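Cyclase (Uncultured organism, PDB 5IBZ) is a cyclase-family protein that binds acetylphosphate in the crystal and may have arylformamidase activity, as assigned to its family. Local coordinates at residues B[27-35]-B[145-156]; B[46-56]-B[315-323]. One frame throughout, in Å; residues are numbered along the deposited sequence.

Overall arrangement
Contact 1 joins two loops, 27-35 and 145-156, and is partly buried with one exposed residue. Contact 2 is mostly buried and pairs strand 52-54, outermost in the large mixed sheet within this chain, with the C-terminal strand 320-322. The centres of both lie about 14 Å from the centre of the chain and about 20 Å from each other. Side-chain polar groups and waters hold contact 1, with a small apolar patch at one end. Regular backbone bonds and a gripped terminal carboxylate hold contact 2. Both contacts touch the second subunit: Lys152 of contact 1 in one subunit bonds with Asn318 of contact 2 in the other.

Contact 1 of 2, residues B[27-35]-B[145-156]; sequences DQRGAANYI and KLGIENVKTSFL
The Arg29 guanidinium points its NE edge at the backbone of 145-156, and NE donates to Asn150 O at 3.0 Å, slightly tilted from the plane. The side chain bends at chi3 (76°), which turns NE to this oxygen. NH1 donates to Asn33 OD1 in the guanidinium plane. A water, also in plane, accepts from NH2 and bonds Ala32 O and Ser154 OG. Ala32 CB lies over one face, toward the rim. A second water accepts from NH2. Ser154 OG lies over one face of the Phe155 ring, offset toward the rim. Ala32 CB and Ile35 CD1 approach this ring obliquely, and Tyr278 meets it edge-to-face.

The amides of Gln28 and Asn150 are turned 53° from each other. Gln28 OE1 accepts from Leu146 N at 2.9 Å, in a nearly straight bond (167°). Leu146 CD2 packs against the Gln28 backbone, 3.5 Å from Gln28 O. Asn150 ND2 turns back to Gly147 O, which also takes Asn150 N.

At the other end, Ala32 CB rests 3.5 Å from Val151 CG1. Tyr278 of strand 278-281 touches both residues.

Asp27 OD1 closes an Asx turn through Arg29 N, and OD2 takes Gly30 N. The contact joins this turn and the 3-10 segment 31-34 to the loop that leads into sheet strand 158-163.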
ATOM      1  N   ASP B  27      33.330   8.426  -0.431  1.00 12.55           N
ATOM      2  CA  ASP B  27      32.716   7.286  -1.103  1.00 11.38           C
ATOM      3  C   ASP B  27      31.402   6.847  -0.455  1.00 11.05           C
ATOM      4  O   ASP B  27      31.285   6.778   0.771  1.00 11.11           O
ATOM      5  CB  ASP B  27      33.664   6.100  -1.123  1.00 10.64           C
ATOM      6  CG  ASP B  27      33.020   4.880  -1.708  1.00 10.55           C
ATOM      7  OD1 ASP B  27      32.634   4.950  -2.905  1.00  9.75           O
ATOM      8  OD2 ASP B  27      32.896   3.866  -0.981  1.00 10.09           O
ATOM      9  N   GLN B  28      30.427   6.536  -1.301  1.00 10.18           N
ATOM     10  CA  GLN B  28      29.166   5.951  -0.858  1.00  9.94           C
ATOM     11  C   GLN B  28      28.870   4.589  -1.452  1.00 12.85           C
ATOM     12  O   GLN B  28      27.787   4.066  -1.210  1.00 13.17           O
ATOM     13  CB  GLN B  28      27.997   6.887  -1.181  1.00 10.00           C
ATOM     14  CG  GLN B  28      28.078   8.205  -0.455  1.00 10.62           C
ATOM     15  CD  GLN B  28      26.853   9.062  -0.674  1.00 15.19           C
ATOM     16  OE1 GLN B  28      25.727   8.591  -0.563  1.00 12.97           O
ATOM     17  NE2 GLN B  28      27.069  10.331  -0.998  1.00 21.41           N
ATOM     18  N   ARG B  29      29.795   4.012  -2.229  1.00  9.19           N
ATOM     19  CA  ARG B  29      29.515   2.743  -2.902  1.00  8.73           C
ATOM     20  C   ARG B  29      30.143   1.523  -2.236  1.00  8.73           C
ATOM     21  O   ARG B  29      29.727   0.393  -2.496  1.00  8.95           O
ATOM     22  CB  ARG B  29      29.952   2.821  -4.367  1.00  9.16           C
ATOM     23  CG  ARG B  29      29.302   3.977  -5.101  1.00 10.15           C
ATOM     24  CD  ARG B  29      29.684   4.018  -6.535  1.00 11.73           C
ATOM     25  NE  ARG B  29      29.000   3.001  -7.326  1.00 11.24           N
ATOM     26  CZ  ARG B  29      29.575   1.948  -7.897  1.00 10.90           C
ATOM     27  NH1 ARG B  29      30.873   1.684  -7.747  1.00 13.84           N
ATOM     28  NH2 ARG B  29      28.827   1.130  -8.638  1.00 12.09           N
ATOM     29  N   GLY B  30      31.162   1.713  -1.414  1.00  9.30           N
ATOM     30  CA  GLY B  30      31.752   0.582  -0.711  1.00  9.24           C
ATOM     31  C   GLY B  30      32.325  -0.468  -1.648  1.00  8.97           C
ATOM     32  O   GLY B  30      32.956  -0.151  -2.675  1.00  9.63           O
ATOM     33  N   ALA B  31      32.086  -1.731  -1.312  1.00  8.90           N
ATOM     34  CA  ALA B  31      32.722  -2.835  -2.030  1.00  8.77           C
ATOM     35  C   ALA B  31      32.198  -3.000  -3.448  1.00  8.33           C
ATOM     36  O   ALA B  31      32.776  -3.723  -4.251  1.00  8.26           O
ATOM     37  CB  ALA B  31      32.563  -4.137  -1.241  1.00  8.91           C
ATOM     38  N   ALA B  32      31.127  -2.299  -3.788  1.00  8.10           N
ATOM     39  CA  ALA B  32      30.729  -2.244  -5.191  1.00  7.78           C
ATOM     40  C   ALA B  32      31.855  -1.669  -6.074  1.00  7.92           C
ATOM     41  O   ALA B  32      31.933  -1.960  -7.278  1.00  8.96           O
ATOM     42  CB  ALA B  32      29.446  -1.433  -5.337  1.00  8.13           C
ATOM     43  N   ASN B  33      32.757  -0.891  -5.489  1.00  9.01           N
ATOM     44  CA  ASN B  33      33.884  -0.375  -6.252  1.00  9.21           C
ATOM     45  C   ASN B  33      34.887  -1.441  -6.713  1.00  9.66           C
ATOM     46  O   ASN B  33      35.738  -1.170  -7.574  1.00  9.59           O
ATOM     47  CB  ASN B  33      34.601   0.694  -5.434  1.00  9.03           C
ATOM     48  CG  ASN B  33      33.753   1.935  -5.234  1.00 10.48           C
ATOM     49  OD1 ASN B  33      33.129   2.448  -6.171  1.00 11.86           O
ATOM     50  ND2 ASN B  33      33.692   2.408  -3.995  1.00  9.36           N
ATOM     51  N   TYR B  34      34.789  -2.651  -6.163  1.00  8.44           N
ATOM     52  CA  TYR B  34      35.583  -3.771  -6.640  1.00  8.51           C
ATOM     53  C   TYR B  34      35.094  -4.268  -8.014  1.00  8.23           C
ATOM     54  O   TYR B  34      35.842  -4.951  -8.703  1.00  8.46           O
ATOM     55  CB  TYR B  34      35.555  -4.935  -5.664  1.00  9.68           C
ATOM     56  CG  TYR B  34      36.294  -4.767  -4.358  1.00  9.05           C
ATOM     57  CD1 TYR B  34      37.598  -4.298  -4.308  1.00  9.43           C
ATOM     58  CD2 TYR B  34      35.691  -5.144  -3.161  1.00  9.16           C
ATOM     59  CE1 TYR B  34      38.247  -4.180  -3.108  1.00  9.85           C
ATOM     60  CE2 TYR B  34      36.338  -5.036  -1.958  1.00  9.93           C
ATOM     61  CZ  TYR B  34      37.615  -4.566  -1.926  1.00 11.38           C
ATOM     62  OH  TYR B  34      38.258  -4.473  -0.705  1.00 11.78           O
ATOM     63  N   ILE B  35      33.852  -3.955  -8.400  1.00  8.79           N
ATOM     64  CA  ILE B  35      33.380  -4.345  -9.717  1.00  8.57           C
ATOM     65  C   ILE B  35      33.772  -3.248 -10.717  1.00 10.67           C
ATOM     66  O   ILE B  35      33.228  -2.144 -10.724  1.00 13.23           O
ATOM     67  CB  ILE B  35      31.865  -4.594  -9.756  1.00  9.65           C
ATOM     68  CG1 ILE B  35      31.469  -5.606  -8.673  1.00  8.82           C
ATOM     69  CG2 ILE B  35      31.480  -5.054 -11.148  1.00  9.74           C
ATOM     70  CD1 ILE B  35      29.952  -5.904  -8.571  1.00  8.45           C
ATOM     71  N   LYS B 145      22.352   9.581   2.267  1.00  9.61           N
ATOM     72  CA  LYS B 145      23.646   9.021   1.908  1.00  9.08           C
ATOM     73  C   LYS B 145      23.488   7.502   1.961  1.00  9.77           C
ATOM     74  O   LYS B 145      22.689   6.976   2.737  1.00  9.05           O
ATOM     75  CB  LYS B 145      24.748   9.510   2.858  1.00 10.91           C
ATOM     76  CG  LYS B 145      25.146  10.960   2.642  1.00 13.43           C
ATOM     77  CD  LYS B 145      26.329  11.379   3.489  1.00 22.39           C
ATOM     78  CE  LYS B 145      26.812  12.748   3.053  1.00 31.21           C
ATOM     79  NZ  LYS B 145      28.096  13.088   3.734  1.00 35.66           N
ATOM     80  N   LEU B 146      24.246   6.806   1.112  1.00  9.21           N
ATOM     81  CA  LEU B 146      24.275   5.341   1.064  1.00  8.35           C
ATOM     82  C   LEU B 146      22.945   4.698   0.639  1.00  7.79           C
ATOM     83  O   LEU B 146      22.712   3.501   0.875  1.00  8.67           O
ATOM     84  CB  LEU B 146      24.698   4.763   2.415  1.00  8.13           C
ATOM     85  CG  LEU B 146      26.008   5.295   3.028  1.00  9.15           C
ATOM     86  CD1 LEU B 146      26.282   4.644   4.377  1.00 11.12           C
ATOM     87  CD2 LEU B 146      27.199   5.101   2.097  1.00 10.32           C
ATOM     88  N   GLY B 147      22.085   5.472  -0.026  1.00  8.66           N
ATOM     89  CA  GLY B 147      20.903   4.921  -0.636  1.00  9.00           C
ATOM     90  C   GLY B 147      21.292   3.977  -1.762  1.00  8.32           C
ATOM     91  O   GLY B 147      22.389   4.071  -2.327  1.00  9.70           O
ATOM     92  N   ILE B 148      20.399   3.042  -2.073  1.00  7.54           N
ATOM     93  CA  ILE B 148      20.670   2.022  -3.077  1.00  7.04           C
ATOM     94  C   ILE B 148      20.863   2.625  -4.484  1.00  8.59           C
ATOM     95  O   ILE B 148      21.422   1.947  -5.352  1.00  8.39           O
ATOM     96  CB  ILE B 148      19.548   0.954  -3.083  1.00 10.61           C
ATOM     97  CG1 ILE B 148      19.995  -0.345  -3.745  1.00 10.80           C
ATOM     98  CG2 ILE B 148      18.281   1.454  -3.767  1.00 10.52           C
ATOM     99  CD1 ILE B 148      20.957  -1.154  -2.942  1.00 12.11           C
ATOM    100  N   GLU B 149      20.479   3.880  -4.717  1.00  9.22           N
ATOM    101  CA  GLU B 149      20.673   4.468  -6.051  1.00  9.53           C
ATOM    102  C   GLU B 149      22.166   4.604  -6.364  1.00  9.01           C
ATOM    103  O   GLU B 149      22.559   4.702  -7.534  1.00 10.15           O
ATOM    104  CB  GLU B 149      19.958   5.827  -6.202  1.00  9.83           C
ATOM    105  CG  GLU B 149      20.553   7.045  -5.498  1.00 11.21           C
ATOM    106  CD  GLU B 149      20.319   7.108  -3.988  1.00 11.71           C
ATOM    107  OE1 GLU B 149      19.702   6.197  -3.393  1.00 11.24           O
ATOM    108  OE2 GLU B 149      20.776   8.119  -3.405  1.00 13.91           O
ATOM    109  N   ASN B 150      22.998   4.583  -5.326  1.00  7.60           N
ATOM    110  CA  ASN B 150      24.438   4.698  -5.516  1.00  8.12           C
ATOM    111  C   ASN B 150      25.016   3.472  -6.213  1.00  9.40           C
ATOM    112  O   ASN B 150      26.165   3.516  -6.677  1.00 12.16           O
ATOM    113  CB  ASN B 150      25.156   4.915  -4.182  1.00  8.81           C
ATOM    114  CG  ASN B 150      24.964   6.314  -3.636  1.00  9.99           C
ATOM    115  OD1 ASN B 150      25.591   7.266  -4.100  1.00 12.79           O
ATOM    116  ND2 ASN B 150      24.094   6.453  -2.646  1.00 11.57           N
ATOM    117  N   VAL B 151      24.254   2.380  -6.293  1.00  8.62           N
ATOM    118  CA  VAL B 151      24.713   1.182  -6.980  1.00  7.77           C
ATOM    119  C   VAL B 151      23.681   0.742  -8.031  1.00  9.05           C
ATOM    120  O   VAL B 151      23.497  -0.450  -8.297  1.00 10.76           O
ATOM    121  CB  VAL B 151      25.018   0.033  -5.983  1.00  9.64           C
ATOM    122  CG1 VAL B 151      26.390   0.284  -5.343  1.00 11.90           C
ATOM    123  CG2 VAL B 151      23.932  -0.101  -4.907  1.00 10.72           C
ATOM    124  N   LYS B 152      23.046   1.727  -8.659  1.00  7.53           N
ATOM    125  CA  LYS B 152      22.060   1.406  -9.678  1.00 10.07           C
ATOM    126  C   LYS B 152      22.708   0.748 -10.894  1.00  9.81           C
ATOM    127  O   LYS B 152      22.003   0.126 -11.701  1.00 14.07           O
ATOM    128  CB  LYS B 152      21.271   2.643 -10.116  1.00 11.58           C
ATOM    129  CG  LYS B 152      22.070   3.665 -10.874  1.00 13.71           C
ATOM    130  CD  LYS B 152      21.149   4.791 -11.418  1.00 16.04           C
ATOM    131  CE  LYS B 152      21.954   5.761 -12.263  1.00 22.95           C
ATOM    132  NZ  LYS B 152      21.099   6.728 -12.996  1.00 25.77           N
ATOM    133  N   THR B 153      24.020   0.887 -11.056  1.00 10.84           N
ATOM    134  CA  THR B 153      24.670   0.181 -12.173  1.00 14.96           C
ATOM    135  C   THR B 153      25.522  -1.012 -11.705  1.00 22.32           C
ATOM    136  O   THR B 153      26.088  -1.747 -12.537  1.00 30.30           O
ATOM    137  CB  THR B 153      25.516   1.138 -13.072  1.00 15.65           C
ATOM    138  OG1 THR B 153      26.226   2.132 -12.324  1.00 19.84           O
ATOM    139  CG2 THR B 153      24.584   1.869 -14.021  1.00 15.10           C
ATOM    140  N   SER B 154      25.535  -1.277 -10.404  1.00 10.62           N
ATOM    141  CA  SER B 154      26.391  -2.335  -9.875  1.00  9.97           C
ATOM    142  C   SER B 154      25.718  -3.700  -9.866  1.00 10.77           C
ATOM    143  O   SER B 154      24.554  -3.861 -10.283  1.00 10.67           O
ATOM    144  CB  SER B 154      26.849  -1.991  -8.449  1.00 11.14           C
ATOM    145  OG  SER B 154      27.955  -2.795  -8.061  1.00 13.24           O
ATOM    146  N   PHE B 155      26.451  -4.676  -9.343  1.00  9.97           N
ATOM    147  CA  PHE B 155      26.013  -6.067  -9.172  1.00  9.04           C
ATOM    148  C   PHE B 155      25.673  -6.742 -10.493  1.00 10.58           C
ATOM    149  O   PHE B 155      24.886  -7.688 -10.540  1.00 10.33           O
ATOM    150  CB  PHE B 155      24.838  -6.155  -8.196  1.00  8.39           C
ATOM    151  CG  PHE B 155      25.042  -5.341  -6.945  1.00 14.39           C
ATOM    152  CD1 PHE B 155      26.224  -5.397  -6.250  1.00 17.92           C
ATOM    153  CD2 PHE B 155      24.045  -4.490  -6.498  1.00 17.48           C
ATOM    154  CE1 PHE B 155      26.422  -4.603  -5.109  1.00 15.07           C
ATOM    155  CE2 PHE B 155      24.225  -3.718  -5.365  1.00 14.50           C
ATOM    156  CZ  PHE B 155      25.413  -3.775  -4.678  1.00 16.48           C
ATOM    157  N   LEU B 156      26.359  -6.302 -11.530  0.53 10.30           N
ATOM    158  CA  LEU B 156      26.359  -6.991 -12.788  0.53 10.14           C
ATOM    159  C   LEU B 156      27.829  -7.280 -13.087  0.53  9.28           C
ATOM    160  O   LEU B 156      28.614  -6.359 -13.325  0.53 10.18           O
ATOM    161  CB  LEU B 156      25.659  -6.134 -13.834  0.53 11.98           C
ATOM    162  CG  LEU B 156      25.559  -6.704 -15.235  0.53  8.62           C
ATOM    163  CD1 LEU B 156      24.255  -6.267 -15.891  0.53 11.18           C
ATOM    164  CD2 LEU B 156      26.767  -6.272 -16.049  0.53 11.44           C
TER
HETATM  165  O   HOH W   1      23.900   9.616  -1.831  1.00 24.83           O
HETATM  166  O   HOH W   2      26.325   2.396  -9.792  1.00 11.59           O
HETATM  167  O   HOH W   3      30.018  -1.445  -9.239  1.00 14.20           O

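Contact 2 of 2, residues B[46-56]-B[315-323]; sequences LIQTGKTFSLA and SPLNPIAVK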
ATOM      1  N   LEU B  46      32.338 -15.647 -19.538  1.00 11.28           N
ATOM      2  CA  LEU B  46      31.771 -16.888 -18.987  1.00 11.03           C
ATOM      3  C   LEU B  46      30.422 -17.253 -19.613  1.00 12.41           C
ATOM      4  O   LEU B  46      29.887 -18.339 -19.347  1.00 13.37           O
ATOM      5  CB  LEU B  46      31.599 -16.785 -17.470  1.00  9.10           C
ATOM      6  CG  LEU B  46      32.884 -16.495 -16.720  1.00 13.26           C
ATOM      7  CD1 LEU B  46      32.583 -16.382 -15.226  1.00 15.79           C
ATOM      8  CD2 LEU B  46      33.936 -17.552 -17.003  1.00 15.54           C
ATOM      9  N   ILE B  47      29.877 -16.366 -20.438  1.00 10.07           N
ATOM     10  CA  ILE B  47      28.630 -16.654 -21.140  1.00 10.58           C
ATOM     11  C   ILE B  47      29.008 -17.448 -22.402  1.00 11.65           C
ATOM     12  O   ILE B  47      29.309 -16.891 -23.470  1.00 12.11           O
ATOM     13  CB  ILE B  47      27.832 -15.376 -21.468  1.00  9.59           C
ATOM     14  CG1 ILE B  47      27.493 -14.627 -20.165  1.00 11.02           C
ATOM     15  CG2 ILE B  47      26.543 -15.725 -22.198  1.00 11.78           C
ATOM     16  CD1 ILE B  47      26.798 -13.296 -20.342  1.00 10.98           C
ATOM     17  N   GLN B  48      28.995 -18.769 -22.262  1.00 11.54           N
ATOM     18  CA  GLN B  48      29.459 -19.691 -23.284  0.62 11.72           C
ATOM     19  C   GLN B  48      28.331 -20.558 -23.855  1.00 12.49           C
ATOM     20  O   GLN B  48      28.377 -20.991 -25.010  1.00 13.78           O
ATOM     21  CB  GLN B  48      30.565 -20.562 -22.679  0.62 15.03           C
ATOM     22  CG  GLN B  48      31.771 -19.724 -22.239  0.62 16.98           C
ATOM     23  CD  GLN B  48      32.718 -20.427 -21.285  0.62 24.59           C
ATOM     24  OE1 GLN B  48      32.572 -21.615 -20.988  0.62 24.10           O
ATOM     25  NE2 GLN B  48      33.710 -19.683 -20.798  0.62 27.04           N
ATOM     26  N   THR B  49      27.352 -20.857 -23.004  1.00 12.74           N
ATOM     27  CA  THR B  49      26.236 -21.714 -23.387  1.00 10.85           C
ATOM     28  C   THR B  49      24.911 -20.966 -23.521  1.00 10.45           C
ATOM     29  O   THR B  49      23.990 -21.439 -24.193  1.00 12.45           O
ATOM     30  CB  THR B  49      26.013 -22.856 -22.379  1.00 13.88           C
ATOM     31  OG1 THR B  49      25.585 -22.308 -21.122  1.00 12.46           O
ATOM     32  CG2 THR B  49      27.271 -23.673 -22.190  1.00 13.90           C
ATOM     33  N   GLY B  50      24.801 -19.824 -22.846  1.00  9.89           N
ATOM     34  CA  GLY B  50      23.571 -19.049 -22.820  1.00  9.90           C
ATOM     35  C   GLY B  50      22.477 -19.587 -21.917  1.00 10.19           C
ATOM     36  O   GLY B  50      21.343 -19.121 -21.990  1.00 10.87           O
ATOM     37  N   LYS B  51      22.794 -20.591 -21.098  1.00  9.42           N
ATOM     38  CA  LYS B  51      21.879 -21.057 -20.059  1.00 10.34           C
ATOM     39  C   LYS B  51      21.621 -19.906 -19.102  1.00  9.45           C
ATOM     40  O   LYS B  51      22.535 -19.124 -18.803  1.00 11.39           O
ATOM     41  CB  LYS B  51      22.437 -22.258 -19.301  1.00 10.77           C
ATOM     42  CG  LYS B  51      22.591 -23.519 -20.145  1.00 10.23           C
ATOM     43  CD  LYS B  51      22.918 -24.758 -19.309  1.00 12.64           C
ATOM     44  CE  LYS B  51      24.320 -24.673 -18.737  1.00 13.01           C
ATOM     45  NZ  LYS B  51      24.693 -25.962 -18.085  1.00 13.63           N
ATOM     46  N   THR B  52      20.367 -19.783 -18.673  1.00  9.37           N
ATOM     47  CA  THR B  52      19.960 -18.741 -17.730  1.00  9.31           C
ATOM     48  C   THR B  52      19.154 -19.331 -16.588  1.00  9.34           C
ATOM     49  O   THR B  52      18.370 -20.263 -16.786  1.00 10.51           O
ATOM     50  CB  THR B  52      19.119 -17.632 -18.415  1.00 13.85           C
ATOM     51  OG1 THR B  52      17.964 -18.210 -19.063  1.00 15.51           O
ATOM     52  CG2 THR B  52      19.963 -16.847 -19.420  1.00 15.96           C
ATOM     53  N   PHE B  53      19.341 -18.756 -15.402  1.00  9.26           N
ATOM     54  CA  PHE B  53      18.613 -19.153 -14.201  1.00  7.65           C
ATOM     55  C   PHE B  53      18.189 -17.928 -13.408  1.00  7.45           C
ATOM     56  O   PHE B  53      19.008 -17.085 -13.090  1.00 11.16           O
ATOM     57  CB  PHE B  53      19.481 -20.056 -13.316  1.00  7.94           C
ATOM     58  CG  PHE B  53      19.945 -21.285 -14.022  1.00  9.67           C
ATOM     59  CD1 PHE B  53      19.165 -22.403 -14.021  1.00 12.86           C
ATOM     60  CD2 PHE B  53      21.131 -21.294 -14.728  1.00 10.93           C
ATOM     61  CE1 PHE B  53      19.567 -23.541 -14.687  1.00 16.39           C
ATOM     62  CE2 PHE B  53      21.528 -22.451 -15.395  1.00 13.48           C
ATOM     63  CZ  PHE B  53      20.742 -23.543 -15.371  1.00 13.27           C
ATOM     64  N   SER B  54      16.895 -17.813 -13.115  1.00  8.29           N
ATOM     65  CA  SER B  54      16.417 -16.809 -12.174  1.00  7.95           C
ATOM     66  C   SER B  54      16.657 -17.279 -10.755  1.00  7.12           C
ATOM     67  O   SER B  54      16.238 -18.382 -10.404  1.00  9.47           O
ATOM     68  CB  SER B  54      14.936 -16.548 -12.363  1.00  8.60           C
ATOM     69  OG  SER B  54      14.413 -15.858 -11.249  1.00  9.07           O
ATOM     70  N   LEU B  55      17.278 -16.431  -9.942  1.00  7.49           N
ATOM     71  CA  LEU B  55      17.575 -16.779  -8.561  1.00  7.58           C
ATOM     72  C   LEU B  55      16.616 -16.079  -7.605  1.00  8.43           C
ATOM     73  O   LEU B  55      16.946 -15.850  -6.442  1.00  8.39           O
ATOM     74  CB  LEU B  55      19.037 -16.422  -8.217  1.00  7.60           C
ATOM     75  CG  LEU B  55      20.057 -16.864  -9.277  1.00  8.63           C
ATOM     76  CD1 LEU B  55      21.463 -16.503  -8.803  1.00  9.07           C
ATOM     77  CD2 LEU B  55      19.987 -18.350  -9.547  1.00  7.67           C
ATOM     78  N   ALA B  56      15.433 -15.750  -8.095  1.00  9.29           N
ATOM     79  CA  ALA B  56      14.406 -15.129  -7.265  1.00  8.68           C
ATOM     80  C   ALA B  56      13.333 -16.105  -6.806  1.00 10.15           C
ATOM     81  O   ALA B  56      12.977 -17.045  -7.519  1.00  9.33           O
ATOM     82  CB  ALA B  56      13.750 -13.985  -8.022  1.00  8.36           C
ATOM     83  N   SER B 315      16.572  -3.244  -2.096  1.00  9.56           N
ATOM     84  CA  SER B 315      15.733  -3.403  -3.267  1.00  8.24           C
ATOM     85  C   SER B 315      15.379  -4.851  -3.507  1.00  6.46           C
ATOM     86  O   SER B 315      16.218  -5.720  -3.278  1.00  8.20           O
ATOM     87  CB  SER B 315      16.461  -2.895  -4.497  1.00 12.00           C
ATOM     88  OG  SER B 315      15.675  -3.074  -5.654  1.00  9.77           O
ATOM     89  N   PRO B 316      14.168  -5.111  -4.015  1.00  9.02           N
ATOM     90  CA  PRO B 316      13.894  -6.407  -4.630  1.00  6.48           C
ATOM     91  C   PRO B 316      14.651  -6.526  -5.927  1.00  7.37           C
ATOM     92  O   PRO B 316      15.122  -5.536  -6.499  1.00  9.24           O
ATOM     93  CB  PRO B 316      12.372  -6.400  -4.858  1.00 10.78           C
ATOM     94  CG  PRO B 316      11.991  -5.013  -4.851  1.00 16.74           C
ATOM     95  CD  PRO B 316      12.981  -4.240  -4.027  1.00 11.23           C
ATOM     96  N   LEU B 317      14.815  -7.755  -6.377  1.00 10.15           N
ATOM     97  CA  LEU B 317      15.424  -7.965  -7.678  1.00 11.33           C
ATOM     98  C   LEU B 317      15.114  -9.350  -8.191  1.00  8.93           C
ATOM     99  O   LEU B 317      14.524 -10.168  -7.501  1.00  9.73           O
ATOM    100  CB  LEU B 317      16.922  -7.749  -7.613  1.00 12.99           C
ATOM    101  CG  LEU B 317      17.690  -8.830  -6.878  1.00  9.88           C
ATOM    102  CD1 LEU B 317      19.120  -8.897  -7.465  1.00 13.49           C
ATOM    103  CD2 LEU B 317      17.770  -8.534  -5.414  1.00 11.07           C
ATOM    104  N   ASN B 318      15.506  -9.561  -9.447  1.00  7.76           N
ATOM    105  CA  ASN B 318      15.458 -10.870 -10.068  1.00  7.61           C
ATOM    106  C   ASN B 318      16.859 -11.164 -10.585  1.00  7.96           C
ATOM    107  O   ASN B 318      17.194 -10.853 -11.725  1.00  8.91           O
ATOM    108  CB  ASN B 318      14.432 -10.907 -11.184  1.00  8.88           C
ATOM    109  CG  ASN B 318      14.342 -12.248 -11.824  1.00  8.55           C
ATOM    110  OD1 ASN B 318      14.907 -13.213 -11.334  1.00  9.36           O
ATOM    111  ND2 ASN B 318      13.653 -12.320 -12.942  1.00  9.80           N
ATOM    112  N   PRO B 319      17.711 -11.725  -9.726  1.00  7.25           N
ATOM    113  CA  PRO B 319      19.081 -11.995 -10.209  1.00  6.62           C
ATOM    114  C   PRO B 319      19.094 -13.086 -11.275  1.00  8.78           C
ATOM    115  O   PRO B 319      18.466 -14.135 -11.048  1.00  9.41           O
ATOM    116  CB  PRO B 319      19.816 -12.469  -8.943  1.00  7.41           C
ATOM    117  CG  PRO B 319      18.815 -12.355  -7.812  1.00  9.09           C
ATOM    118  CD  PRO B 319      17.457 -12.350  -8.431  1.00  7.58           C
ATOM    119  N   ILE B 320      19.775 -12.860 -12.404  1.00  6.97           N
ATOM    120  CA  ILE B 320      19.904 -13.881 -13.442  1.00  7.12           C
ATOM    121  C   ILE B 320      21.348 -14.367 -13.527  1.00  8.01           C
ATOM    122  O   ILE B 320      22.254 -13.561 -13.749  1.00  9.33           O
ATOM    123  CB  ILE B 320      19.491 -13.357 -14.823  1.00  9.23           C
ATOM    124  CG1 ILE B 320      18.124 -12.666 -14.788  1.00 10.23           C
ATOM    125  CG2 ILE B 320      19.471 -14.514 -15.833  1.00  9.29           C
ATOM    126  CD1 ILE B 320      16.964 -13.554 -14.331  1.00 10.70           C
ATOM    127  N   ALA B 321      21.538 -15.673 -13.314  1.00  9.43           N
ATOM    128  CA  ALA B 321      22.811 -16.326 -13.578  1.00  8.51           C
ATOM    129  C   ALA B 321      22.852 -16.726 -15.047  1.00  7.77           C
ATOM    130  O   ALA B 321      21.910 -17.365 -15.537  1.00  9.43           O
ATOM    131  CB  ALA B 321      22.987 -17.547 -12.683  1.00  9.54           C
ATOM    132  N   VAL B 322      23.929 -16.343 -15.735  1.00  7.85           N
ATOM    133  CA  VAL B 322      24.096 -16.641 -17.158  1.00 10.01           C
ATOM    134  C   VAL B 322      25.384 -17.411 -17.372  1.00 11.95           C
ATOM    135  O   VAL B 322      26.454 -16.985 -16.950  1.00  9.87           O
ATOM    136  CB  VAL B 322      24.121 -15.358 -18.021  1.00  9.73           C
ATOM    137  CG1 VAL B 322      24.011 -15.700 -19.498  1.00 12.26           C
ATOM    138  CG2 VAL B 322      23.006 -14.419 -17.614  1.00  9.49           C
ATOM    139  N   LYS B 323      25.269 -18.571 -18.006  1.00 11.05           N
ATOM    140  CA  LYS B 323      26.417 -19.451 -18.243  1.00 10.79           C
ATOM    141  C   LYS B 323      26.686 -19.647 -19.732  1.00 11.75           C
ATOM    142  O   LYS B 323      26.065 -18.944 -20.530  1.00 13.32           O
ATOM    143  CB  LYS B 323      26.171 -20.789 -17.534  1.00 14.19           C
ATOM    144  CG  LYS B 323      26.209 -20.618 -16.013  1.00 15.38           C
ATOM    145  CD  LYS B 323      25.779 -21.880 -15.263  1.00 16.99           C
ATOM    146  CE  LYS B 323      26.893 -22.899 -15.287  1.00 16.16           C
ATOM    147  NZ  LYS B 323      26.584 -24.062 -14.398  1.00 12.61           N
ATOM    148  OXT LYS B 323      27.535 -20.447 -20.174  1.00 13.57           O
TER
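An antiparallel strand pair at one border of the large mixed sheet, as formed within this chain, makes this contact. Strand 52-54 is outermost in the chain, and the C-terminal strand 320-322 lies beside it. Phe53 and Ala321 form the hydrogen-bonded pair. Phe53 N donates to Ala321 O and Ala321 N to Phe53 O, both at 2.9 Å and in the carbonyl planes. Thr52 with Val322 and Ser54 with Ile320 are the non-hydrogen-bonded pairs. Beyond the strands the pairing runs on through Leu55 N to Pro319 O and Lys323 N to Lys51 O.

With chi1 at 165°, Ser54 OG swings away from its backbone N to reach Asn318 OD1, donating at 2.7 Å. Asn318 ND2 bonds to Lys152 O and Pro306 O of the second subunit. On the face of Phe53 and Ala321, Leu55 CD1 meets Ala321 CB, and Leu288 of helix 286-295 packs on Phe53 and Leu55. Near the chain end, the Val322 CG1 methyl lies 3.7 Å from Ile47 CG2, and the two side chains meet at a slant.

The loop 48-50 wraps the terminal carboxylate. Lys323 OXT accepts from Gln48 N and from Thr49 N (2.9 Å), while Lys323 O accepts from Gly50 N at 2.8 Å. Arg297 adds a salt bridge to OXT. Lys51 NZ and Lys323 NZ are 4.6 Å apart, and both form salt bridges with Asp291 and Asp295. Those acids probably offset the like charges of the lysines, while the backbone N-H groups and Arg297 would stabilise the negative chain end.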